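Local coordinates for extracellular solute-binding protein, family 1 (Bifidobacterium longum subsp. infantis, PDB 6FTH), which probably captures human milk oligosaccharides outside the cell and hands them to an ABC transporter for uptake, at residues His89-Ala94 with Gly101-Leu106; Asn95-Pro100 with Pro455-Ser460; Leu129-Asp132 with His136-Ala139. All coordinates share one frame; numbering follows the deposited sequence.

Contact 1: residues His89-Ala94 with Gly101-Leu106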
ATOM      1  N   HIS A  89      10.863  -7.514  -8.791  1.00 14.68           N
ATOM      2  CA  HIS A  89       9.752  -6.553  -8.841  1.00 15.38           C
ATOM      3  C   HIS A  89       8.900  -6.781 -10.093  1.00 15.14           C
ATOM      4  O   HIS A  89       8.320  -5.844 -10.660  1.00 14.91           O
ATOM      5  CB  HIS A  89      10.254  -5.100  -8.718  1.00 14.02           C
ATOM      6  CG  HIS A  89       9.173  -4.042  -8.677  1.00 12.29           C
ATOM      7  ND1 HIS A  89       7.914  -4.259  -8.157  1.00 15.01           N
ATOM      8  CD2 HIS A  89       9.183  -2.750  -9.090  1.00 15.05           C
ATOM      9  CE1 HIS A  89       7.193  -3.155  -8.260  1.00 16.44           C
ATOM     10  NE2 HIS A  89       7.938  -2.226  -8.825  1.00 14.31           N
ATOM     11  N   ALA A  90       8.823  -8.041 -10.515  1.00 13.91           N
ATOM     12  CA  ALA A  90       8.181  -8.399 -11.771  1.00 17.04           C
ATOM     13  C   ALA A  90       6.955  -9.278 -11.594  1.00 19.35           C
ATOM     14  O   ALA A  90       5.902  -8.976 -12.184  1.00 18.50           O
ATOM     15  CB  ALA A  90       9.210  -9.090 -12.679  1.00 17.13           C
ATOM     16  N   PHE A  91       7.061 -10.356 -10.818  1.00 15.55           N
ATOM     17  CA  PHE A  91       6.031 -11.388 -10.736  1.00 17.55           C
ATOM     18  C   PHE A  91       5.513 -11.570  -9.316  1.00 17.77           C
ATOM     19  O   PHE A  91       6.289 -11.769  -8.370  1.00 16.02           O
ATOM     20  CB  PHE A  91       6.557 -12.720 -11.267  1.00 16.22           C
ATOM     21  CG  PHE A  91       7.042 -12.637 -12.684  1.00 16.93           C
ATOM     22  CD1 PHE A  91       6.154 -12.388 -13.709  1.00 16.53           C
ATOM     23  CD2 PHE A  91       8.368 -12.836 -12.993  1.00 17.40           C
ATOM     24  CE1 PHE A  91       6.605 -12.282 -15.017  1.00 16.87           C
ATOM     25  CE2 PHE A  91       8.818 -12.746 -14.297  1.00 19.69           C
ATOM     26  CZ  PHE A  91       7.925 -12.483 -15.310  1.00 16.34           C
ATOM     27  N   PHE A  92       4.201 -11.504  -9.178  1.00 17.54           N
ATOM     28  CA  PHE A  92       3.543 -11.791  -7.923  1.00 18.55           C
ATOM     29  C   PHE A  92       3.227 -13.272  -7.839  1.00 18.76           C
ATOM     30  O   PHE A  92       3.200 -13.976  -8.861  1.00 18.76           O
ATOM     31  CB  PHE A  92       2.238 -11.010  -7.837  1.00 16.93           C
ATOM     32  CG  PHE A  92       2.427  -9.562  -7.580  1.00 18.43           C
ATOM     33  CD1 PHE A  92       2.618  -8.678  -8.628  1.00 20.31           C
ATOM     34  CD2 PHE A  92       2.444  -9.068  -6.285  1.00 19.38           C
ATOM     35  CE1 PHE A  92       2.813  -7.329  -8.384  1.00 20.72           C
ATOM     36  CE2 PHE A  92       2.640  -7.709  -6.044  1.00 18.81           C
ATOM     37  CZ  PHE A  92       2.828  -6.853  -7.088  1.00 19.13           C
ATOM     38  N   PRO A  93       2.957 -13.777  -6.635  1.00 16.87           N
ATOM     39  CA  PRO A  93       2.574 -15.186  -6.521  1.00 19.67           C
ATOM     40  C   PRO A  93       1.422 -15.558  -7.436  1.00 22.41           C
ATOM     41  O   PRO A  93       1.456 -16.628  -8.048  1.00 20.05           O
ATOM     42  CB  PRO A  93       2.206 -15.317  -5.039  1.00 18.90           C
ATOM     43  CG  PRO A  93       3.111 -14.302  -4.351  1.00 21.01           C
ATOM     44  CD  PRO A  93       3.167 -13.142  -5.321  1.00 19.77           C
ATOM     45  N   ALA A  94       0.418 -14.688  -7.560  1.00 21.27           N
ATOM     46  CA  ALA A  94      -0.714 -14.993  -8.436  1.00 25.84           C
ATOM     47  C   ALA A  94      -0.266 -15.195  -9.882  1.00 26.28           C
ATOM     48  O   ALA A  94      -0.833 -16.027 -10.599  1.00 26.44           O
ATOM     49  CB  ALA A  94      -1.753 -13.874  -8.356  1.00 23.86           C
ATOM     50  N   GLY A 101       4.808 -23.865 -14.327  1.00 35.74           N
ATOM     51  CA  GLY A 101       5.997 -24.517 -14.851  1.00 29.21           C
ATOM     52  C   GLY A 101       7.092 -23.568 -15.275  1.00 29.52           C
ATOM     53  O   GLY A 101       8.205 -24.024 -15.564  1.00 28.24           O
ATOM     54  N   LEU A 102       6.808 -22.268 -15.314  1.00 26.22           N
ATOM     55  CA  LEU A 102       7.786 -21.269 -15.711  1.00 28.09           C
ATOM     56  C   LEU A 102       8.787 -20.955 -14.604  1.00 24.33           C
ATOM     57  O   LEU A 102       9.878 -20.452 -14.902  1.00 24.23           O
ATOM     58  CB  LEU A 102       7.052 -19.978 -16.087  1.00 26.66           C
ATOM     59  CG  LEU A 102       7.264 -19.320 -17.444  1.00 35.65           C
ATOM     60  CD1 LEU A 102       7.277 -20.347 -18.596  1.00 31.23           C
ATOM     61  CD2 LEU A 102       6.162 -18.284 -17.659  1.00 28.96           C
ATOM     62  N   PHE A 103       8.447 -21.229 -13.345  1.00 22.53           N
ATOM     63  CA  PHE A 103       9.204 -20.706 -12.212  1.00 22.41           C
ATOM     64  C   PHE A 103       9.659 -21.804 -11.263  1.00 18.80           C
ATOM     65  O   PHE A 103       8.932 -22.759 -10.991  1.00 21.14           O
ATOM     66  CB  PHE A 103       8.364 -19.669 -11.432  1.00 18.41           C
ATOM     67  CG  PHE A 103       8.042 -18.445 -12.239  1.00 20.25           C
ATOM     68  CD1 PHE A 103       9.020 -17.510 -12.508  1.00 20.43           C
ATOM     69  CD2 PHE A 103       6.777 -18.251 -12.756  1.00 20.71           C
ATOM     70  CE1 PHE A 103       8.742 -16.375 -13.265  1.00 20.42           C
ATOM     71  CE2 PHE A 103       6.490 -17.122 -13.503  1.00 20.95           C
ATOM     72  CZ  PHE A 103       7.485 -16.182 -13.758  1.00 20.83           C
ATOM     73  N   GLU A 104      10.868 -21.635 -10.739  1.00 19.93           N
ATOM     74  CA  GLU A 104      11.389 -22.524  -9.712  1.00 22.46           C
ATOM     75  C   GLU A 104      10.589 -22.363  -8.425  1.00 20.88           C
ATOM     76  O   GLU A 104      10.302 -21.243  -7.989  1.00 19.88           O
ATOM     77  CB  GLU A 104      12.847 -22.150  -9.438  1.00 21.73           C
ATOM     78  CG  GLU A 104      13.522 -22.937  -8.323  1.00 24.82           C
ATOM     79  CD  GLU A 104      14.265 -24.136  -8.848  1.00 28.20           C
ATOM     80  OE1 GLU A 104      14.057 -24.497 -10.028  1.00 25.96           O
ATOM     81  OE2 GLU A 104      15.059 -24.705  -8.077  1.00 31.87           O
ATOM     82  N   ASP A 105      10.262 -23.488  -7.796  1.00 21.61           N
ATOM     83  CA  ASP A 105       9.651 -23.486  -6.464  1.00 20.60           C
ATOM     84  C   ASP A 105      10.775 -23.265  -5.462  1.00 23.18           C
ATOM     85  O   ASP A 105      11.504 -24.195  -5.105  1.00 22.03           O
ATOM     86  CB  ASP A 105       8.929 -24.804  -6.211  1.00 24.19           C
ATOM     87  CG  ASP A 105       8.321 -24.901  -4.810  1.00 23.71           C
ATOM     88  OD1 ASP A 105       8.411 -23.949  -4.004  1.00 21.16           O
ATOM     89  OD2 ASP A 105       7.766 -25.972  -4.501  1.00 24.77           O
ATOM     90  N   LEU A 106      10.926 -22.017  -5.018  1.00 18.99           N
ATOM     91  CA  LEU A 106      12.013 -21.635  -4.131  1.00 18.30           C
ATOM     92  C   LEU A 106      11.879 -22.218  -2.733  1.00 19.21           C
ATOM     93  O   LEU A 106      12.862 -22.219  -1.985  1.00 20.94           O
ATOM     94  CB  LEU A 106      12.080 -20.108  -4.049  1.00 17.52           C
ATOM     95  CG  LEU A 106      12.380 -19.415  -5.374  1.00 18.81           C
ATOM     96  CD1 LEU A 106      12.035 -17.926  -5.314  1.00 19.91           C
ATOM     97  CD2 LEU A 106      13.857 -19.617  -5.733  1.00 19.62           C
TER
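The backbones at Phe91 and Phe103 stay well apart, with CA atoms 10.0 Å from each other, and two phenylalanine rings reach across the space between them. The contact belongs to the type 2 periplasmic-binding-protein fold: strand 86-88, an inner strand of the N-terminal mixed sheet, has just ended, and the chain passes through Phe91 into helix 93-98 and then returns through Phe103. No hydrogen bond joins the two segments, so this is a purely hydrophobic closure of the short helical excursion.

Both CB atoms point toward the other segment, and both side chains set CG anti to the carbonyl carbon (chi1 -58° in Phe91, -64° in Phe103). As side chains the two cross at about a right angle, but the ring planes are inclined at 57°, an oblique pair that is neither a stack nor edge-to-face, with centroids 4.9 Å apart. The meeting is uneven: Phe103 presents the far end of its ring, and CZ of Phe103 lies over the centre of the Phe91 face, 3.5 Å above the plane. The opposite face of Phe91 is covered by its own predecessor, with Ala90 CB 3.8 Å above the ring plane and displaced toward the rim. Phe91 is thus sandwiched between a methyl and an aromatic CH, both rings being buried.

Leu78 of helix 67-80 touches both rings and Trp70 meets Phe91; Ile83 and Ser342 also touch Phe103, whose segment is fastened to strand 339-343 and the loop after it by backbone bonds of Glu104 with Leu343 and Leu102 with Ser345. Beside the central CZ, one more atom of the Phe103 ring comes in close: CE1 of Phe103 sits 3.6 Å from CD2 of Phe91.

Contact 2: residues Asn95-Pro100 with Pro455-Ser460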
ATOM      1  N   ASN A  95       0.736 -14.430 -10.339  1.00 22.73           N
ATOM      2  CA  ASN A  95       1.219 -14.586 -11.713  1.00 23.66           C
ATOM      3  C   ASN A  95       1.894 -15.940 -11.910  1.00 24.16           C
ATOM      4  O   ASN A  95       1.663 -16.619 -12.916  1.00 25.29           O
ATOM      5  CB  ASN A  95       2.211 -13.477 -12.068  1.00 21.84           C
ATOM      6  CG  ASN A  95       1.630 -12.082 -11.935  1.00 27.66           C
ATOM      7  OD1 ASN A  95       2.263 -11.181 -11.365  1.00 21.66           O
ATOM      8  ND2 ASN A  95       0.435 -11.879 -12.477  1.00 29.10           N
ATOM      9  N   ALA A  96       2.776 -16.333 -10.988  1.00 20.57           N
ATOM     10  CA  ALA A  96       3.438 -17.623 -11.133  1.00 20.36           C
ATOM     11  C   ALA A  96       2.435 -18.766 -11.086  1.00 25.23           C
ATOM     12  O   ALA A  96       2.568 -19.748 -11.820  1.00 28.94           O
ATOM     13  CB  ALA A  96       4.531 -17.801 -10.078  1.00 23.75           C
ATOM     14  N   ALA A  97       1.403 -18.640 -10.249  1.00 25.17           N
ATOM     15  CA  ALA A  97       0.418 -19.704 -10.132  1.00 25.30           C
ATOM     16  C   ALA A  97      -0.333 -19.924 -11.439  1.00 28.09           C
ATOM     17  O   ALA A  97      -0.739 -21.053 -11.735  1.00 25.32           O
ATOM     18  CB  ALA A  97      -0.565 -19.379  -9.003  1.00 27.83           C
ATOM     19  N   GLN A  98      -0.537 -18.863 -12.224  1.00 23.11           N
ATOM     20  CA  GLN A  98      -1.153 -18.997 -13.540  1.00 25.80           C
ATOM     21  C   GLN A  98      -0.206 -19.603 -14.568  1.00 29.21           C
ATOM     22  O   GLN A  98      -0.674 -20.097 -15.598  1.00 27.11           O
ATOM     23  CB  GLN A  98      -1.623 -17.645 -14.079  1.00 27.16           C
ATOM     24  CG  GLN A  98      -2.669 -16.939 -13.225  1.00 31.00           C
ATOM     25  CD  GLN A  98      -4.066 -17.539 -13.362  1.00 33.43           C
ATOM     26  OE1 GLN A  98      -4.401 -18.169 -14.378  1.00 29.12           O
ATOM     27  NE2 GLN A  98      -4.887 -17.344 -12.332  1.00 30.31           N
ATOM     28  N   PHE A  99       1.107 -19.558 -14.316  1.00 25.11           N
ATOM     29  CA  PHE A  99       2.116 -20.113 -15.225  1.00 28.75           C
ATOM     30  C   PHE A  99       3.137 -20.896 -14.407  1.00 31.81           C
ATOM     31  O   PHE A  99       4.328 -20.576 -14.392  1.00 32.08           O
ATOM     32  CB  PHE A  99       2.813 -19.001 -16.005  1.00 26.54           C
ATOM     33  CG  PHE A  99       1.894 -18.166 -16.846  1.00 24.87           C
ATOM     34  CD1 PHE A  99       1.235 -17.085 -16.301  1.00 26.60           C
ATOM     35  CD2 PHE A  99       1.708 -18.451 -18.189  1.00 29.38           C
ATOM     36  CE1 PHE A  99       0.382 -16.314 -17.072  1.00 26.88           C
ATOM     37  CE2 PHE A  99       0.866 -17.678 -18.960  1.00 26.62           C
ATOM     38  CZ  PHE A  99       0.201 -16.613 -18.399  1.00 28.30           C
ATOM     39  N   PRO A 100       2.701 -21.958 -13.728  1.00 31.73           N
ATOM     40  CA  PRO A 100       3.552 -22.552 -12.683  1.00 37.48           C
ATOM     41  C   PRO A 100       4.850 -23.149 -13.203  1.00 38.41           C
ATOM     42  O   PRO A 100       5.902 -22.973 -12.572  1.00 38.35           O
ATOM     43  CB  PRO A 100       2.638 -23.620 -12.072  1.00 39.29           C
ATOM     44  CG  PRO A 100       1.768 -24.046 -13.227  1.00 34.57           C
ATOM     45  CD  PRO A 100       1.518 -22.780 -14.022  1.00 34.85           C
ATOM     46  N   PRO A 455      -6.031 -16.769  -3.056  1.00 16.02           N
ATOM     47  CA  PRO A 455      -6.850 -17.768  -3.773  1.00 19.97           C
ATOM     48  C   PRO A 455      -6.064 -18.427  -4.890  1.00 27.14           C
ATOM     49  O   PRO A 455      -5.179 -17.820  -5.493  1.00 24.70           O
ATOM     50  CB  PRO A 455      -7.999 -16.938  -4.345  1.00 21.36           C
ATOM     51  CG  PRO A 455      -8.082 -15.731  -3.459  1.00 22.73           C
ATOM     52  CD  PRO A 455      -6.655 -15.439  -3.125  1.00 18.32           C
ATOM     53  N   ASP A 456      -6.416 -19.680  -5.180  1.00 23.09           N
ATOM     54  CA  ASP A 456      -5.751 -20.409  -6.242  1.00 23.07           C
ATOM     55  C   ASP A 456      -6.118 -19.826  -7.604  1.00 19.02           C
ATOM     56  O   ASP A 456      -6.936 -18.908  -7.716  1.00 18.74           O
ATOM     57  CB  ASP A 456      -6.023 -21.909  -6.110  1.00 20.75           C
ATOM     58  CG  ASP A 456      -7.434 -22.324  -6.523  1.00 20.76           C
ATOM     59  OD1 ASP A 456      -8.257 -21.497  -6.970  1.00 19.81           O
ATOM     60  OD2 ASP A 456      -7.714 -23.526  -6.377  1.00 26.14           O
ATOM     61  N   PRO A 457      -5.467 -20.305  -8.674  1.00 20.08           N
ATOM     62  CA  PRO A 457      -5.662 -19.661  -9.975  1.00 20.05           C
ATOM     63  C   PRO A 457      -7.083 -19.696 -10.465  1.00 15.94           C
ATOM     64  O   PRO A 457      -7.566 -18.682 -10.973  1.00 17.69           O
ATOM     65  CB  PRO A 457      -4.709 -20.431 -10.907  1.00 23.43           C
ATOM     66  CG  PRO A 457      -3.720 -21.042 -10.020  1.00 26.44           C
ATOM     67  CD  PRO A 457      -4.424 -21.346  -8.733  1.00 26.12           C
ATOM     68  N   THR A 458      -7.793 -20.819 -10.284  1.00 17.16           N
ATOM     69  CA  THR A 458      -9.166 -20.902 -10.758  1.00 17.05           C
ATOM     70  C   THR A 458     -10.041 -19.900 -10.021  1.00 15.43           C
ATOM     71  O   THR A 458     -10.839 -19.174 -10.627  1.00 16.55           O
ATOM     72  CB  THR A 458      -9.698 -22.325 -10.544  1.00 19.44           C
ATOM     73  OG1 THR A 458      -8.960 -23.254 -11.348  1.00 22.10           O
ATOM     74  CG2 THR A 458     -11.163 -22.416 -10.924  1.00 22.21           C
ATOM     75  N   ASP A 459      -9.913 -19.860  -8.694  1.00 14.34           N
ATOM     76  CA  ASP A 459     -10.747 -18.952  -7.929  1.00 15.20           C
ATOM     77  C   ASP A 459     -10.333 -17.501  -8.148  1.00 14.08           C
ATOM     78  O   ASP A 459     -11.193 -16.615  -8.159  1.00 14.95           O
ATOM     79  CB  ASP A 459     -10.708 -19.306  -6.445  1.00 14.11           C
ATOM     80  CG  ASP A 459     -11.580 -20.502  -6.100  1.00 15.69           C
ATOM     81  OD1 ASP A 459     -12.326 -21.011  -6.968  1.00 16.77           O
ATOM     82  OD2 ASP A 459     -11.486 -20.926  -4.948  1.00 13.94           O
ATOM     83  N   SER A 460      -9.032 -17.248  -8.338  1.00 17.63           N
ATOM     84  CA  SER A 460      -8.580 -15.898  -8.666  1.00 17.62           C
ATOM     85  C   SER A 460      -9.207 -15.400  -9.957  1.00 17.83           C
ATOM     86  O   SER A 460      -9.659 -14.254 -10.034  1.00 17.75           O
ATOM     87  CB  SER A 460      -7.057 -15.873  -8.759  1.00 18.47           C
ATOM     88  OG  SER A 460      -6.474 -16.039  -7.485  1.00 21.44           O
TER
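Pro457 carries this contact: 69 Å² of it is buried against Ala97 and Gln98, which in turn give up 31 and 48 Å². Two helices meet here near opposite ends, the last turn of helix 93-98 against the first turn of helix 457-484, with the CA atoms of Gln98 and Pro457 only 5.8 Å apart.

The proline ring serves both partners. Its CG atom faces Ala97, 3.7 Å from the Ala97 CB methyl and also against the Ala97 carbonyl oxygen. Its CB atom touches the end of the glutamine, with Gln98 NE2 3.4 Å from Pro457 CB. Gln98 and Pro457 run past one another in opposite directions. The glutamine chain leaves its helix to one side and is bent at chi2 (-76°), which brings its amide to the proline. From there Gln98 NE2 donates to Pro457 O over 3.3 Å, a long bond that is also bent, at 143° about the hydrogen. The donor meets the oxygen at 101° to the C=O bond and tilted out of the carbonyl plane, while the oxygen itself lies close to the plane of the glutamine amide. The other end of the amide is used too: Gln98 OE1 takes Asn461 ND2, so the group is tied to the start of the opposing helix at two points, Pro457 O and Asn461 ND2, which should fix its rotation.

Pro457 itself follows the N-cap residue Asp456: Asp459 N donates to Asp456 OD1 at 2.9 Å, a nearly straight bond.

The contact lies toward the surface. Helix 503-518 meets the same turn: Lys512 forms a salt bridge and Trp513 NE1 a hydrogen bond with Asp459 OD2. Helix 93-98, for its part, rests its Ala96 on the loops that carry Phe103 and Tyr138.

Contact 3: residues Leu129-Asp132 with His136-Ala139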
ATOM      1  N   LEU A 129       3.211 -14.596   2.845  1.00 15.47           N
ATOM      2  CA  LEU A 129       2.735 -13.718   1.790  1.00 14.21           C
ATOM      3  C   LEU A 129       2.950 -14.313   0.411  1.00 14.68           C
ATOM      4  O   LEU A 129       2.155 -14.048  -0.499  1.00 16.54           O
ATOM      5  CB  LEU A 129       3.448 -12.372   1.903  1.00 15.59           C
ATOM      6  CG  LEU A 129       2.915 -11.214   1.067  1.00 18.87           C
ATOM      7  CD1 LEU A 129       1.480 -10.843   1.474  1.00 21.16           C
ATOM      8  CD2 LEU A 129       3.854  -9.998   1.201  1.00 17.52           C
ATOM      9  N   THR A 130       4.016 -15.099   0.218  1.00 16.61           N
ATOM     10  CA  THR A 130       4.319 -15.639  -1.109  1.00 17.01           C
ATOM     11  C   THR A 130       4.222 -17.156  -1.193  1.00 16.10           C
ATOM     12  O   THR A 130       4.622 -17.728  -2.214  1.00 19.42           O
ATOM     13  CB  THR A 130       5.699 -15.171  -1.582  1.00 15.76           C
ATOM     14  OG1 THR A 130       6.694 -15.704  -0.704  1.00 16.09           O
ATOM     15  CG2 THR A 130       5.755 -13.645  -1.619  1.00 17.01           C
ATOM     16  N   THR A 131       3.707 -17.819  -0.164  1.00 18.83           N
ATOM     17  CA  THR A 131       3.660 -19.273  -0.106  1.00 20.26           C
ATOM     18  C   THR A 131       2.208 -19.726  -0.142  1.00 27.51           C
ATOM     19  O   THR A 131       1.397 -19.273   0.675  1.00 29.12           O
ATOM     20  CB  THR A 131       4.298 -19.783   1.185  1.00 21.37           C
ATOM     21  OG1 THR A 131       5.680 -19.417   1.228  1.00 23.08           O
ATOM     22  CG2 THR A 131       4.191 -21.296   1.252  1.00 26.23           C
ATOM     23  N   ASP A 132       1.887 -20.628  -1.064  1.00 25.22           N
ATOM     24  CA  ASP A 132       0.518 -21.134  -1.167  1.00 29.45           C
ATOM     25  C   ASP A 132       0.269 -22.202  -0.112  1.00 27.40           C
ATOM     26  O   ASP A 132       1.188 -22.656   0.576  1.00 29.75           O
ATOM     27  CB  ASP A 132       0.217 -21.578  -2.598  1.00 31.04           C
ATOM     28  CG  ASP A 132       1.002 -22.819  -3.035  1.00 28.17           C
ATOM     29  OD1 ASP A 132       1.379 -23.651  -2.189  1.00 28.02           O
ATOM     30  OD2 ASP A 132       1.242 -22.930  -4.250  1.00 31.63           O
ATOM     31  N   HIS A 136       4.122 -24.262  -2.004  1.00 22.91           N
ATOM     32  CA  HIS A 136       5.002 -23.757  -3.047  1.00 24.08           C
ATOM     33  C   HIS A 136       5.205 -22.256  -2.879  1.00 22.71           C
ATOM     34  O   HIS A 136       4.317 -21.532  -2.429  1.00 21.36           O
ATOM     35  CB  HIS A 136       4.428 -24.027  -4.438  1.00 29.27           C
ATOM     36  CG  HIS A 136       4.109 -25.465  -4.689  1.00 35.63           C
ATOM     37  ND1 HIS A 136       4.757 -26.494  -4.038  1.00 37.91           N
ATOM     38  CD2 HIS A 136       3.195 -26.049  -5.499  1.00 43.72           C
ATOM     39  CE1 HIS A 136       4.258 -27.650  -4.439  1.00 42.17           C
ATOM     40  NE2 HIS A 136       3.313 -27.408  -5.330  1.00 43.75           N
ATOM     41  N   MET A 137       6.404 -21.799  -3.224  1.00 17.57           N
ATOM     42  CA  MET A 137       6.742 -20.382  -3.179  1.00 16.67           C
ATOM     43  C   MET A 137       7.532 -20.057  -4.436  1.00 18.41           C
ATOM     44  O   MET A 137       8.684 -20.492  -4.581  1.00 20.88           O
ATOM     45  CB  MET A 137       7.556 -20.049  -1.935  1.00 19.07           C
ATOM     46  CG  MET A 137       8.016 -18.609  -1.881  1.00 19.19           C
ATOM     47  SD  MET A 137       8.944 -18.273  -0.367  1.00 20.06           S
ATOM     48  CE  MET A 137      10.426 -19.288  -0.619  1.00 22.56           C
ATOM     49  N   TYR A 138       6.940 -19.263  -5.312  1.00 15.61           N
ATOM     50  CA  TYR A 138       7.571 -18.895  -6.576  1.00 18.12           C
ATOM     51  C   TYR A 138       8.098 -17.468  -6.590  1.00 17.54           C
ATOM     52  O   TYR A 138       8.684 -17.038  -7.599  1.00 16.25           O
ATOM     53  CB  TYR A 138       6.589 -19.082  -7.737  1.00 18.06           C
ATOM     54  CG  TYR A 138       6.086 -20.495  -7.821  1.00 20.10           C
ATOM     55  CD1 TYR A 138       6.901 -21.505  -8.301  1.00 21.48           C
ATOM     56  CD2 TYR A 138       4.801 -20.818  -7.403  1.00 23.81           C
ATOM     57  CE1 TYR A 138       6.462 -22.810  -8.367  1.00 26.13           C
ATOM     58  CE2 TYR A 138       4.341 -22.130  -7.473  1.00 30.43           C
ATOM     59  CZ  TYR A 138       5.184 -23.117  -7.954  1.00 30.61           C
ATOM     60  OH  TYR A 138       4.749 -24.419  -8.025  1.00 33.51           O
ATOM     61  N   ALA A 139       7.899 -16.728  -5.509  1.00 16.18           N
ATOM     62  CA  ALA A 139       8.361 -15.355  -5.402  1.00 16.38           C
ATOM     63  C   ALA A 139       8.857 -15.145  -3.986  1.00 16.10           C
ATOM     64  O   ALA A 139       8.323 -15.736  -3.041  1.00 17.09           O
ATOM     65  CB  ALA A 139       7.227 -14.366  -5.669  1.00 15.29           C
TER
HETATM   66  O   HOH W   1       4.510 -17.976  -4.936  1.00 19.47           O
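His136 O is met by two neighbours on the other arm: Asp132 N donates a hydrogen bond to it over 2.9 Å, nearly along the C=O axis, and Thr131 CA makes a weaker CA-H...O contact with the same oxygen, CA to O 3.3 Å. Asp132 answers with its side chain. With CG set between the backbone N and carbonyl carbon (chi1 68°), the carboxylate swings back across the turn, and Asp132 OD1 accepts from His136 N at 2.8 Å, the donor standing well above the carboxylate plane. Each residue thus donates to and accepts from the other, closing a tight chain reversal. Asp132 OD2 meanwhile lies against His136 CB. If Asp132 were an alanine, His136 N would probably be left without its carboxylate acceptor and the reversal would be held less firmly.

Farther along, Thr130 OG1 donates to Ala139 O at 2.8 Å, and Thr130 OG1 also touches Met137 CG. Thr130 O and Tyr138 N stand 4.2 Å apart, too far for a direct hydrogen bond, and one water spans them, giving a hydrogen to Thr130 O at 2.7 Å and accepting from Tyr138 N. Thr131 OG1 lies beside Met137 CB but hydrogen-bonds Gln127 O in helix 124-130.

The reversal takes the chain from helix 124-130 to strand 140-143. Asp105 OD1 holds Met137 N from the loop before helix 114-122, Ser342 OG of strand 339-343 bonds Tyr138 O, and helix 93-98 touches both arms, Pro93 at Thr130 and Ala96 at Tyr138.

From the N terminus, contact 1 comes first, closing the short loop that leaves strand 86-88 and contains helix 93-98. The end of that helix opens contact 2, which therefore crosses contact 1 and is completed only some 355 residues later, at the start of helix 457-484. Contact 3 follows contact 1 in series and lies wholly within the long span of contact 2, turning the chain from helix 124-130 into strand 140-143. Ala96 joins all three, its CB packing on Phe103 and on Tyr138, while Leu106 N probably bonds Met137 O. Together they tie the chain just after strand 86-88, and the turn before strand 140-143, to the start of helix 457-484 by way of helix 93-98.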